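Local coordinates for DNA polymerase II large subunit (PDB 7OEC), which probably excises itself, as a mini-intein, from the large subunit of an archaeal DNA polymerase II and joins the flanking sequences, at residues A[77-82]-A[89-94]; A[81-86]-A[137-142]. The protein carries 2 engineered substitutions. All blocks are in the same frame, centred on the assembly; numbering follows the deposited sequence. Where two conformers were deposited one is given.

How the contacts relate
Strand 79-84 is the middle partner of both contacts: contact 1 pairs it with 89-93, an outermost strand of a four-stranded antiparallel sheet, and contact 2 with 130-141 along its other edge. Their centres lie about 8 Å apart. Arg81 and Phe82 belong to both, one on each face of the sheet, and because their strand lies between the other two, each meets residues of both. The pairing carries on between the contacts, where Ile141 N lies 2.8 Å from Leu79 O, a probable hydrogen bond, and Ile80 CG2 packs 3.5 Å from Ile138 CG2. Contact 1 also reaches Ala4, probably near the N-terminal splice junction, whereas contact 2 is a surface pairing.

Contact 1 of 2, residues A[77-82]-A[89-94]; sequences DHLIRF and SFETTV
Arg81 and Glu91 meet across a beta hairpin of the intein (HINT) fold, strands 79-84 and 89-93, as a non-hydrogen-bonded antiparallel pair with both side chains on one face of the sheet. In a salt bridge, Arg81 NH1 donates to Glu91 OE2 at 3.2 Å, reaching the anti side of the carboxylate from out of its plane, and the two flat groups stand 79° apart. With CG anti to the backbone N (chi1 179°) and the chain extended to NE, the arginine lays its CB and CG against Glu91 CG while its guanidinium passes over Ser89 CB. An alanine here would probably leave the Glu91 carboxylate without its positive mate, free to turn, and open a gap over Ser89.

The opposite face carries the two phenylalanines, with Ile80 and Thr92. Phe82 CD2 lies over the Phe90 ring near its rim, 3.7 Å from Phe90 CZ, but the ring planes differ by 35°, so the pair is oblique. Ile80 CG2 sits over one face of the Phe82 ring, toward its rim, and Ile80 CG1 continues the apolar row to Val94 CG1 at 4.1 Å. Beneath these side chains, the Ile80-Thr92 and Phe82-Phe90 pairs are each closed by two backbone hydrogen bonds; that from Phe82 N to Phe90 O measures 2.9 Å.

Further out, the end of the hairpin is held by Asp77, whose OD1 accepts Val94 N at 3.2 Å from above the carboxylate plane. Thr93, placed as in the TxxH motif of inteins, accepts a hydrogen bond at OG1 from the backbone N of Ala4, which ties the hairpin to the N-terminal segment. A water joins the two side chains at this end: it donates to Asp77 OD2 at 3.3 Å and lies 2.8 Å from Thr93 OG1.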
ATOM      1  N   ASP A  77       3.632 -15.189   6.555  1.00 42.15           N
ATOM      2  CA  ASP A  77       2.387 -15.204   7.285  1.00 43.24           C
ATOM      3  C   ASP A  77       1.205 -15.190   6.325  1.00 36.74           C
ATOM      4  O   ASP A  77       1.334 -15.125   5.100  1.00 34.22           O
ATOM      5  CB  ASP A  77       2.382 -14.157   8.417  1.00 50.55           C
ATOM      6  CG  ASP A  77       2.516 -12.743   7.917  1.00 53.20           C
ATOM      7  OD1 ASP A  77       1.572 -12.356   7.182  1.00 51.31           O
ATOM      8  OD2 ASP A  77       3.499 -12.026   8.286  1.00 52.87           O
ATOM      9  N   HIS A  78       0.045 -15.425   6.902  1.00 32.72           N
ATOM     10  CA  HIS A  78      -1.168 -15.327   6.148  1.00 28.27           C
ATOM     11  C   HIS A  78      -1.342 -13.894   5.703  1.00 26.15           C
ATOM     12  O   HIS A  78      -0.744 -12.943   6.225  1.00 28.29           O
ATOM     13  CB  HIS A  78      -2.353 -15.661   7.037  1.00 32.03           C
ATOM     14  CG  HIS A  78      -2.500 -17.114   7.328  1.00 37.64           C
ATOM     15  ND1 HIS A  78      -1.445 -17.912   7.716  1.00 42.82           N
ATOM     16  CD2 HIS A  78      -3.583 -17.924   7.258  1.00 40.53           C
ATOM     17  CE1 HIS A  78      -1.869 -19.155   7.863  1.00 45.45           C
ATOM     18  NE2 HIS A  78      -3.172 -19.178   7.642  1.00 40.70           N
ATOM     19  N   LEU A  79      -2.166 -13.745   4.724  1.00 20.17           N
ATOM     20  CA  LEU A  79      -2.592 -12.418   4.384  1.00 20.17           C
ATOM     21  C   LEU A  79      -4.001 -12.223   4.903  1.00 18.67           C
ATOM     22  O   LEU A  79      -4.725 -13.173   5.210  1.00 20.04           O
ATOM     23  CB  LEU A  79      -2.583 -12.248   2.876  1.00 23.02           C
ATOM     24  CG  LEU A  79      -1.282 -12.465   2.120  1.00 27.77           C
ATOM     25  CD1 LEU A  79      -1.561 -12.419   0.592  1.00 32.38           C
ATOM     26  CD2 LEU A  79      -0.293 -11.449   2.454  1.00 30.56           C
ATOM     27  N   ILE A  80      -4.383 -10.961   4.986  1.00 19.79           N
ATOM     28  CA  ILE A  80      -5.754 -10.555   5.230  1.00 17.50           C
ATOM     29  C   ILE A  80      -6.233  -9.782   4.010  1.00 17.97           C
ATOM     30  O   ILE A  80      -5.533  -8.891   3.515  1.00 19.73           O
ATOM     31  CB  ILE A  80      -5.854  -9.721   6.521  1.00 21.60           C
ATOM     32  CG1 ILE A  80      -5.381 -10.579   7.712  1.00 26.19           C
ATOM     33  CG2 ILE A  80      -7.280  -9.248   6.749  1.00 24.09           C
ATOM     34  CD1 ILE A  80      -5.416  -9.839   8.966  1.00 28.05           C
ATOM     35  N   ARG A  81      -7.413 -10.129   3.529  1.00 18.93           N
ATOM     36  CA  ARG A  81      -8.049  -9.433   2.430  1.00 17.92           C
ATOM     37  C   ARG A  81      -9.243  -8.658   2.959  1.00 18.80           C
ATOM     38  O   ARG A  81     -10.092  -9.201   3.677  1.00 22.07           O
ATOM     39  CB  ARG A  81      -8.506 -10.432   1.372  1.00 21.71           C
ATOM     40  CG  ARG A  81      -9.207  -9.801   0.171  1.00 23.57           C
ATOM     41  CD  ARG A  81      -9.610 -10.902  -0.773  1.00 29.66           C
ATOM     42  NE  ARG A  81     -10.507 -10.439  -1.811  1.00 37.02           N
ATOM     43  CZ  ARG A  81     -10.126  -9.830  -2.922  1.00 44.02           C
ATOM     44  NH1 ARG A  81      -8.827  -9.579  -3.155  1.00 49.40           N
ATOM     45  NH2 ARG A  81     -11.073  -9.519  -3.812  1.00 40.89           N
ATOM     46  N   PHE A  82      -9.292  -7.392   2.608  1.00 17.96           N
ATOM     47  CA  PHE A  82     -10.384  -6.497   2.928  1.00 17.42           C
ATOM     48  C   PHE A  82     -11.178  -6.234   1.666  1.00 17.97           C
ATOM     49  O   PHE A  82     -10.618  -5.777   0.662  1.00 20.79           O
ATOM     50  CB  PHE A  82      -9.804  -5.187   3.439  1.00 18.50           C
ATOM     51  CG  PHE A  82      -8.965  -5.363   4.650  1.00 18.87           C
ATOM     52  CD1 PHE A  82      -9.557  -5.563   5.882  1.00 21.52           C
ATOM     53  CD2 PHE A  82      -7.596  -5.377   4.548  1.00 21.08           C
ATOM     54  CE1 PHE A  82      -8.818  -5.776   6.991  1.00 22.45           C
ATOM     55  CE2 PHE A  82      -6.804  -5.521   5.686  1.00 22.49           C
ATOM     56  CZ  PHE A  82      -7.419  -5.727   6.922  1.00 22.65           C
ATOM     57  N   SER A  89     -10.873  -3.749  -3.156  1.00 19.18           N
ATOM     58  CA  SER A  89     -10.277  -4.653  -2.179  1.00 18.70           C
ATOM     59  C   SER A  89      -8.777  -4.425  -2.108  1.00 18.28           C
ATOM     60  O   SER A  89      -8.152  -3.896  -3.038  1.00 18.97           O
ATOM     61  CB  SER A  89     -10.558  -6.135  -2.493  1.00 22.98           C
ATOM     62  OG  SER A  89     -10.009  -6.509  -3.750  1.00 25.11           O
ATOM     63  N   PHE A  90      -8.206  -4.910  -1.011  1.00 17.21           N
ATOM     64  CA  PHE A  90      -6.756  -4.982  -0.911  1.00 16.84           C
ATOM     65  C   PHE A  90      -6.360  -6.050   0.092  1.00 16.19           C
ATOM     66  O   PHE A  90      -7.170  -6.478   0.914  1.00 17.42           O
ATOM     67  CB  PHE A  90      -6.102  -3.654  -0.543  1.00 17.93           C
ATOM     68  CG  PHE A  90      -6.356  -3.149   0.857  1.00 17.36           C
ATOM     69  CD1 PHE A  90      -7.581  -2.599   1.190  1.00 19.01           C
ATOM     70  CD2 PHE A  90      -5.331  -3.124   1.799  1.00 21.60           C
ATOM     71  CE1 PHE A  90      -7.815  -2.063   2.419  1.00 19.76           C
ATOM     72  CE2 PHE A  90      -5.553  -2.564   3.061  1.00 24.44           C
ATOM     73  CZ  PHE A  90      -6.805  -2.015   3.359  1.00 23.53           C
ATOM     74  N   GLU A  91      -5.083  -6.445   0.037  1.00 18.05           N
ATOM     75  CA  GLU A  91      -4.558  -7.514   0.876  1.00 16.98           C
ATOM     76  C   GLU A  91      -3.250  -7.065   1.486  1.00 17.95           C
ATOM     77  O   GLU A  91      -2.455  -6.398   0.819  1.00 18.14           O
ATOM     78  CB  GLU A  91      -4.258  -8.782   0.055  1.00 20.47           C
ATOM     79  CG  GLU A  91      -5.508  -9.374  -0.537  1.00 25.04           C
ATOM     80  CD  GLU A  91      -5.270 -10.555  -1.453  1.00 32.14           C
ATOM     81  OE1 GLU A  91      -4.107 -10.952  -1.698  1.00 37.42           O
ATOM     82  OE2 GLU A  91      -6.274 -11.109  -1.922  1.00 34.14           O
ATOM     83  N   THR A  92      -3.022  -7.440   2.746  1.00 17.78           N
ATOM     84  CA  THR A  92      -1.757  -7.158   3.411  1.00 17.62           C
ATOM     85  C   THR A  92      -1.364  -8.327   4.295  1.00 17.88           C
ATOM     86  O   THR A  92      -2.175  -9.200   4.581  1.00 20.10           O
ATOM     87  CB  THR A  92      -1.803  -5.936   4.322  1.00 21.19           C
ATOM     88  OG1 THR A  92      -2.617  -6.222   5.485  1.00 23.45           O
ATOM     89  CG2 THR A  92      -2.417  -4.739   3.646  1.00 22.92           C
ATOM     90  N   THR A  93      -0.112  -8.350   4.727  1.00 18.79           N
ATOM     91  CA  THR A  93       0.219  -9.341   5.739  1.00 19.26           C
ATOM     92  C   THR A  93      -0.513  -9.059   7.064  1.00 20.17           C
ATOM     93  O   THR A  93      -1.027  -7.961   7.315  1.00 19.69           O
ATOM     94  CB  THR A  93       1.721  -9.422   5.950  1.00 22.40           C
ATOM     95  OG1 THR A  93       2.180  -8.133   6.297  1.00 22.84           O
ATOM     96  CG2 THR A  93       2.469  -9.896   4.729  1.00 23.65           C
ATOM     97  N   VAL A  94      -0.564 -10.089   7.924  1.00 22.87           N
ATOM     98  CA  VAL A  94      -1.504 -10.071   9.054  1.00 24.98           C
ATOM     99  C   VAL A  94      -1.257  -8.903   9.994  1.00 24.85           C
ATOM    100  O   VAL A  94      -2.203  -8.439  10.633  1.00 25.79           O
ATOM    101  CB  VAL A  94      -1.484 -11.401   9.827  1.00 31.87           C
ATOM    102  CG1 VAL A  94      -1.895 -12.425   8.943  1.00 38.80           C
ATOM    103  CG2 VAL A  94      -0.136 -11.689  10.408  1.00 32.27           C
TER
HETATM  104  O   HOH W   1       2.601  -8.924   8.902  1.00 33.17           O

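Contact 2 of 2, residues A[81-86]-A[137-142]; sequences RFELEL and KIEFIE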
ATOM      1  N   ARG A  81      -7.413 -10.129   3.529  1.00 18.93           N
ATOM      2  CA  ARG A  81      -8.049  -9.433   2.430  1.00 17.92           C
ATOM      3  C   ARG A  81      -9.243  -8.658   2.959  1.00 18.80           C
ATOM      4  O   ARG A  81     -10.092  -9.201   3.677  1.00 22.07           O
ATOM      5  CB  ARG A  81      -8.506 -10.432   1.372  1.00 21.71           C
ATOM      6  CG  ARG A  81      -9.207  -9.801   0.171  1.00 23.57           C
ATOM      7  CD  ARG A  81      -9.610 -10.902  -0.773  1.00 29.66           C
ATOM      8  NE  ARG A  81     -10.507 -10.439  -1.811  1.00 37.02           N
ATOM      9  CZ  ARG A  81     -10.126  -9.830  -2.922  1.00 44.02           C
ATOM     10  NH1 ARG A  81      -8.827  -9.579  -3.155  1.00 49.40           N
ATOM     11  NH2 ARG A  81     -11.073  -9.519  -3.812  1.00 40.89           N
ATOM     12  N   PHE A  82      -9.292  -7.392   2.608  1.00 17.96           N
ATOM     13  CA  PHE A  82     -10.384  -6.497   2.928  1.00 17.42           C
ATOM     14  C   PHE A  82     -11.178  -6.234   1.666  1.00 17.97           C
ATOM     15  O   PHE A  82     -10.618  -5.777   0.662  1.00 20.79           O
ATOM     16  CB  PHE A  82      -9.804  -5.187   3.439  1.00 18.50           C
ATOM     17  CG  PHE A  82      -8.965  -5.363   4.650  1.00 18.87           C
ATOM     18  CD1 PHE A  82      -9.557  -5.563   5.882  1.00 21.52           C
ATOM     19  CD2 PHE A  82      -7.596  -5.377   4.548  1.00 21.08           C
ATOM     20  CE1 PHE A  82      -8.818  -5.776   6.991  1.00 22.45           C
ATOM     21  CE2 PHE A  82      -6.804  -5.521   5.686  1.00 22.49           C
ATOM     22  CZ  PHE A  82      -7.419  -5.727   6.922  1.00 22.65           C
ATOM     23  N   GLU A  83     -12.466  -6.518   1.722  1.00 19.59           N
ATOM     24  CA  GLU A  83     -13.392  -6.214   0.652  1.00 20.32           C
ATOM     25  C   GLU A  83     -14.193  -5.037   1.134  1.00 19.16           C
ATOM     26  O   GLU A  83     -14.777  -5.090   2.226  1.00 21.14           O
ATOM     27  CB  GLU A  83     -14.311  -7.408   0.377  1.00 24.92           C
ATOM     28  CG  GLU A  83     -13.415  -8.625   0.060  1.00 33.32           C
ATOM     29  CD  GLU A  83     -14.161  -9.904  -0.236  1.00 47.08           C
ATOM     30  OE1 GLU A  83     -15.411  -9.867  -0.153  1.00 53.79           O
ATOM     31  OE2 GLU A  83     -13.496 -10.930  -0.571  1.00 54.27           O
ATOM     32  N   LEU A  84     -14.273  -4.029   0.293  1.00 18.85           N
ATOM     33  CA  LEU A  84     -14.873  -2.761   0.625  1.00 18.50           C
ATOM     34  C   LEU A  84     -16.215  -2.553  -0.065  1.00 17.66           C
ATOM     35  O   LEU A  84     -16.532  -3.121  -1.125  1.00 20.35           O
ATOM     36  CB  LEU A  84     -13.911  -1.642   0.226  1.00 20.20           C
ATOM     37  CG  LEU A  84     -12.452  -1.836   0.746  1.00 21.76           C
ATOM     38  CD1 LEU A  84     -11.600  -0.614   0.438  1.00 21.95           C
ATOM     39  CD2 LEU A  84     -12.430  -2.084   2.232  1.00 22.08           C
ATOM     40  N   GLU A  85     -16.993  -1.680   0.565  1.00 20.26           N
ATOM     41  CA  GLU A  85     -18.180  -1.148  -0.060  1.00 22.35           C
ATOM     42  C   GLU A  85     -17.764  -0.591  -1.415  1.00 26.50           C
ATOM     43  O   GLU A  85     -16.721   0.060  -1.563  1.00 28.08           O
ATOM     44  CB  GLU A  85     -18.739  -0.058   0.864  1.00 24.96           C
ATOM     45  CG  GLU A  85     -19.957   0.618   0.441  1.00 29.41           C
ATOM     46  CD  GLU A  85     -20.329   1.808   1.351  1.00 30.31           C
ATOM     47  OE1 GLU A  85     -19.545   2.238   2.280  1.00 27.32           O
ATOM     48  OE2 GLU A  85     -21.456   2.306   1.147  1.00 32.88           O
ATOM     49  N   LEU A  86     -18.570  -0.883  -2.417  1.00 26.60           N
ATOM     50  CA  LEU A  86     -18.393  -0.517  -3.823  1.00 25.72           C
ATOM     51  C   LEU A  86     -17.454  -1.457  -4.574  1.00 22.02           C
ATOM     52  O   LEU A  86     -17.292  -1.296  -5.793  1.00 24.24           O
ATOM     53  CB  LEU A  86     -18.034   0.949  -4.102  1.00 31.56           C
ATOM     54  CG  LEU A  86     -18.917   1.955  -3.355  1.00 32.42           C
ATOM     55  CD1 LEU A  86     -18.477   3.309  -3.767  1.00 35.16           C
ATOM     56  CD2 LEU A  86     -20.361   1.794  -3.644  1.00 32.50           C
ATOM     57  N   LYS A 137     -16.204  -7.043   4.220  1.00 23.18           N
ATOM     58  CA  LYS A 137     -15.854  -8.422   4.516  1.00 24.92           C
ATOM     59  C   LYS A 137     -14.358  -8.527   4.709  1.00 22.01           C
ATOM     60  O   LYS A 137     -13.597  -7.852   4.026  1.00 22.17           O
ATOM     61  CB  LYS A 137     -16.258  -9.373   3.389  1.00 30.21           C
ATOM     62  CG  LYS A 137     -16.137 -10.820   3.804  1.00 40.54           C
ATOM     63  CD  LYS A 137     -16.583 -11.757   2.679  1.00 45.91           C
ATOM     64  CE  LYS A 137     -16.525 -13.241   3.104  1.00 50.23           C
ATOM     65  NZ  LYS A 137     -17.754 -13.697   3.873  1.00 53.93           N
ATOM     66  N   ILE A 138     -13.940  -9.383   5.623  1.00 24.15           N
ATOM     67  CA  ILE A 138     -12.537  -9.617   5.906  1.00 23.04           C
ATOM     68  C   ILE A 138     -12.289 -11.112   5.811  1.00 26.27           C
ATOM     69  O   ILE A 138     -13.052 -11.914   6.365  1.00 31.01           O
ATOM     70  CB  ILE A 138     -12.160  -9.099   7.297  1.00 23.95           C
ATOM     71  CG1 ILE A 138     -12.531  -7.629   7.368  1.00 25.18           C
ATOM     72  CG2 ILE A 138     -10.652  -9.305   7.552  1.00 25.85           C
ATOM     73  CD1 ILE A 138     -12.197  -7.022   8.703  1.00 29.13           C
ATOM     74  N   GLU A 139     -11.243 -11.483   5.072  1.00 24.55           N
ATOM     75  CA  GLU A 139     -10.875 -12.874   4.872  0.56 24.81           C
ATOM     76  C   GLU A 139      -9.424 -13.122   5.236  1.00 21.15           C
ATOM     77  O   GLU A 139      -8.560 -12.310   4.918  1.00 22.08           O
ATOM     78  CB  GLU A 139     -10.950 -13.284   3.391  0.56 25.45           C
ATOM     79  CG  GLU A 139     -12.290 -13.053   2.743  0.56 30.61           C
ATOM     80  CD  GLU A 139     -12.379 -13.709   1.414  0.56 32.10           C
ATOM     81  OE1 GLU A 139     -11.445 -13.581   0.611  0.56 31.53           O
ATOM     82  OE2 GLU A 139     -13.380 -14.382   1.187  0.56 34.75           O
ATOM     83  N   PHE A 140      -9.150 -14.255   5.828  1.00 20.74           N
ATOM     84  CA  PHE A 140      -7.782 -14.691   6.070  0.60 20.66           C
ATOM     85  C   PHE A 140      -7.415 -15.606   4.919  1.00 20.79           C
ATOM     86  O   PHE A 140      -8.198 -16.491   4.539  1.00 23.59           O
ATOM     87  CB  PHE A 140      -7.663 -15.484   7.363  0.60 28.46           C
ATOM     88  CG  PHE A 140      -7.476 -14.649   8.569  0.60 35.09           C
ATOM     89  CD1 PHE A 140      -8.542 -14.401   9.424  0.60 41.22           C
ATOM     90  CD2 PHE A 140      -6.243 -14.137   8.887  0.60 37.05           C
ATOM     91  CE1 PHE A 140      -8.378 -13.622  10.556  0.60 42.23           C
ATOM     92  CE2 PHE A 140      -6.082 -13.374  10.026  0.60 39.38           C
ATOM     93  CZ  PHE A 140      -7.157 -13.119  10.851  0.60 42.57           C
ATOM     94  N   ILE A 141      -6.236 -15.381   4.332  1.00 19.99           N
ATOM     95  CA  ILE A 141      -5.829 -16.064   3.108  1.00 22.00           C
ATOM     96  C   ILE A 141      -4.492 -16.743   3.347  1.00 23.41           C
ATOM     97  O   ILE A 141      -3.566 -16.115   3.865  1.00 22.13           O
ATOM     98  CB  ILE A 141      -5.778 -15.069   1.935  1.00 28.42           C
ATOM     99  CG1 ILE A 141      -7.224 -14.592   1.716  1.00 34.05           C
ATOM    100  CG2 ILE A 141      -5.111 -15.690   0.698  1.00 32.09           C
ATOM    101  CD1 ILE A 141      -7.297 -13.630   0.670  1.00 39.91           C
ATOM    102  N   GLU A 142      -4.392 -18.025   2.995  1.00 28.31           N
ATOM    103  CA  GLU A 142      -3.130 -18.736   3.144  1.00 29.37           C
ATOM    104  C   GLU A 142      -2.140 -18.106   2.175  1.00 29.99           C
ATOM    105  O   GLU A 142      -2.561 -17.694   1.091  1.00 30.61           O
ATOM    106  CB  GLU A 142      -3.341 -20.203   2.773  1.00 28.78           C
ATOM    107  CG  GLU A 142      -4.028 -21.039   3.859  1.00 33.67           C
ATOM    108  CD  GLU A 142      -3.075 -21.546   4.913  1.00 37.10           C
ATOM    109  OE1 GLU A 142      -1.856 -21.273   4.825  1.00 38.27           O
ATOM    110  OE2 GLU A 142      -3.541 -22.230   5.848  1.00 42.32           O
TER
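Phe82 and Ile138 form the close-packed side of this pairing, in which strands 79-84 and 130-141 run antiparallel at the centre of a four-stranded sheet of the intein fold. The two side chains lie alongside each other, pointing the same way from a non-hydrogen-bonded pair. Ile138 CG1 rests 3.9 Å from Phe82 CD1, while Ile138 CD1 and CG2 both approach Phe82 CE1, so both branches of the isoleucine lie obliquely against the CD1-CE1 part of the ring. Val114 and Ala111, from loops, also touch this phenylalanine.

Flanking that pair, Arg81-Glu139 and Glu83-Lys137 each close with two backbone hydrogen bonds; the Arg81 N to Glu139 O bond is 2.8 Å long.

The other face is charged and looser, open to solvent around the exposed Lys137. Glu83 OE2 accepts Arg81 NE at 3.3 Å, lying in the guanidinium plane, in a salt bridge along the same strand. Since Arg81 NH1 is bridged to Glu91, the guanidinium is gripped at two of its nitrogens by carboxylates from two strands. Lys137 offers Glu83 mainly its aliphatic chain: CD passes 3.6 Å from Glu83 OE1, but a bend at the last torsion (chi4 83°) turns the ammonium away, leaving Lys137 NZ 6.0 Å from Glu83 OE1, which has a long, weak ion pair with Lys136 instead. Glu139, deposited in two conformers, is less certainly placed; in one of them its OE1 approaches Glu83 OE2, a like-charge proximity that the nearby arginine may ease. An apolar exception on this face comes toward the end of the strand, where Ile141 reaches across, its CD1 lying 3.5 Å from Arg81 CB.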